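Local coordinates for autophagy protein 5 (Saccharomyces cerevisiae, PDB 2DYO), which takes part in autophagic vesicle formation and cytoplasm-to-vacuole transport, and is also required for mitophagy and nucleophagy, at residues V170-K175 with I189-K194. Sequence-based numbering, arbitrary orientation.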
loop_
_atom_site.group_PDB
_atom_site.type_symbol
_atom_site.label_atom_id
_atom_site.label_comp_id
_atom_site.label_asym_id
_atom_site.label_seq_id
_atom_site.Cartn_x
_atom_site.Cartn_y
_atom_site.Cartn_z
ATOM N N VAL A 170 -0.516 20.163 15.657
ATOM C CA VAL A 170 0.124 18.900 15.982
ATOM C C VAL A 170 -0.930 17.803 16.083
ATOM O O VAL A 170 -0.782 16.744 15.474
ATOM C CB VAL A 170 0.907 19.001 17.304
ATOM C CG1 VAL A 170 1.394 17.623 17.736
ATOM C CG2 VAL A 170 2.088 19.950 17.127
ATOM N N ASN A 171 -2.005 18.063 16.823
ATOM C CA ASN A 171 -3.070 17.073 16.978
ATOM C C ASN A 171 -3.809 16.763 15.676
ATOM O O ASN A 171 -4.371 15.678 15.513
ATOM C CB ASN A 171 -4.082 17.528 18.035
ATOM C CG ASN A 171 -3.482 17.583 19.426
ATOM O OD1 ASN A 171 -2.423 17.012 19.679
ATOM N ND2 ASN A 171 -4.166 18.266 20.342
ATOM N N GLU A 172 -3.819 17.714 14.752
ATOM C CA GLU A 172 -4.495 17.490 13.482
ATOM C C GLU A 172 -3.712 16.423 12.713
ATOM O O GLU A 172 -4.293 15.516 12.111
ATOM C CB GLU A 172 -4.556 18.800 12.689
ATOM C CG GLU A 172 -5.821 18.953 11.865
ATOM C CD GLU A 172 -6.112 20.400 11.496
ATOM O OE1 GLU A 172 -7.190 20.655 10.918
ATOM O OE2 GLU A 172 -5.266 21.279 11.783
ATOM N N ALA A 173 -2.388 16.536 12.761
ATOM C CA ALA A 173 -1.499 15.592 12.093
ATOM C C ALA A 173 -1.607 14.207 12.722
ATOM O O ALA A 173 -1.570 13.196 12.025
ATOM C CB ALA A 173 -0.064 16.089 12.170
ATOM N N ARG A 174 -1.732 14.163 14.044
ATOM C CA ARG A 174 -1.847 12.894 14.750
ATOM C C ARG A 174 -3.166 12.248 14.388
ATOM O O ARG A 174 -3.253 11.033 14.223
ATOM C CB ARG A 174 -1.789 13.127 16.260
ATOM C CG ARG A 174 -0.746 14.130 16.644
ATOM C CD ARG A 174 0.421 13.499 17.345
ATOM N NE ARG A 174 0.188 13.406 18.781
ATOM C CZ ARG A 174 1.152 13.502 19.689
ATOM N NH1 ARG A 174 2.405 13.691 19.300
ATOM N NH2 ARG A 174 0.865 13.427 20.981
ATOM N N LYS A 175 -4.194 13.081 14.270
ATOM C CA LYS A 175 -5.539 12.630 13.927
ATOM C C LYS A 175 -5.537 12.056 12.506
ATOM O O LYS A 175 -6.265 11.113 12.199
ATOM C CB LYS A 175 -6.505 13.818 14.015
ATOM C CG LYS A 175 -7.974 13.504 13.780
ATOM C CD LYS A 175 -8.777 14.805 13.769
ATOM C CE LYS A 175 -10.267 14.566 13.625
ATOM N NZ LYS A 175 -11.023 15.853 13.588
ATOM N N ILE A 189 -10.308 11.875 4.835
ATOM C CA ILE A 189 -10.700 12.752 3.736
ATOM C C ILE A 189 -10.562 14.219 4.140
ATOM O O ILE A 189 -10.107 15.055 3.358
ATOM C CB ILE A 189 -12.163 12.493 3.320
ATOM C CG1 ILE A 189 -12.267 11.152 2.587
ATOM C CG2 ILE A 189 -12.678 13.646 2.467
ATOM C CD1 ILE A 189 -11.490 11.100 1.278
ATOM N N GLU A 190 -10.953 14.524 5.370
ATOM C CA GLU A 190 -10.887 15.884 5.876
ATOM C C GLU A 190 -9.480 16.455 5.843
ATOM O O GLU A 190 -9.250 17.528 5.282
ATOM C CB GLU A 190 -11.418 15.937 7.312
ATOM C CG GLU A 190 -11.546 17.346 7.862
ATOM C CD GLU A 190 -12.073 17.370 9.284
ATOM O OE1 GLU A 190 -11.264 17.240 10.229
ATOM O OE2 GLU A 190 -13.304 17.503 9.452
ATOM N N ILE A 191 -8.532 15.740 6.438
ATOM C CA ILE A 191 -7.163 16.234 6.477
ATOM C C ILE A 191 -6.428 16.164 5.139
ATOM O O ILE A 191 -5.737 17.115 4.764
ATOM C CB ILE A 191 -6.336 15.494 7.552
ATOM C CG1 ILE A 191 -7.040 15.595 8.905
ATOM C CG2 ILE A 191 -4.952 16.112 7.667
ATOM C CD1 ILE A 191 -7.265 17.016 9.371
ATOM N N SER A 192 -6.569 15.056 4.414
ATOM C CA SER A 192 -5.877 14.933 3.130
ATOM C C SER A 192 -6.290 16.053 2.180
ATOM O O SER A 192 -5.457 16.618 1.466
ATOM C CB SER A 192 -6.134 13.554 2.495
ATOM O OG SER A 192 -7.515 13.279 2.319
ATOM N N ASN A 193 -7.573 16.394 2.182
ATOM C CA ASN A 193 -8.058 17.468 1.323
ATOM C C ASN A 193 -7.482 18.822 1.742
ATOM O O ASN A 193 -7.174 19.658 0.897
ATOM C CB ASN A 193 -9.587 17.505 1.341
ATOM C CG ASN A 193 -10.202 16.468 0.417
ATOM O OD1 ASN A 193 -11.399 16.192 0.480
ATOM N ND2 ASN A 193 -9.379 15.894 -0.458
ATOM N N LYS A 194 -7.327 19.024 3.047
ATOM C CA LYS A 194 -6.775 20.270 3.574
ATOM C C LYS A 194 -5.346 20.505 3.115
ATOM O O LYS A 194 -4.939 21.646 2.902
ATOM C CB LYS A 194 -6.774 20.269 5.105
ATOM C CG LYS A 194 -8.121 20.439 5.760
ATOM C CD LYS A 194 -7.946 20.770 7.240
ATOM C CE LYS A 194 -7.077 22.012 7.425
ATOM N NZ LYS A 194 -6.982 22.438 8.852
#
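Two neighbouring helices of the helical bundle region of Atg5 meet at the surface where E172 and K175 of helix 170-182 face E190, I191 and K194 of helix 185-195. E172 has the largest share of the contact, touching both I191 and K194. Its side chain, extended beyond CG, reaches across to the facing helix, and its OE1 accepts a hydrogen bond from K194 NZ at 2.7 Å, which is also a salt bridge. The ammonium approaches from above the carboxylate, 38° out of its plane. K194 reaches this point through a bend at chi3 (56°), and its chain crosses that of E172 at about a right angle. The other carboxylate oxygen, OE2, is hydrogen-bonded just outside the segment, while S169 OG holds E172 N at the helix start.

A glutamate suits the place because its methylene carbons are useful too: CG rests on I191 CD1 at 3.5 Å, giving the buried isoleucine an aliphatic neighbour beside the charged pair. I191 also touches L168 and F176, so the apolar layer continues toward the start and the next turn of helix 170-182. The two helices, joined by a short linker, run at 119° between their N-to-C directions, with segment axes 10.2 Å apart. An alanine in place of E172 would probably leave K194 without its carboxylate mate, lose the OE2 bond and uncover the end of I191.

One turn further along, K175 stretches out fully, CG anti to the backbone N, carrying NZ to 3.6 Å from E190 OE1, a long salt bridge; such long side chains can meet at the solvent-exposed edge of the contact. Because E172 OE1 and E190 OE1 lie 5.4 Å apart, the two lysines probably also temper the repulsion between these carboxylates.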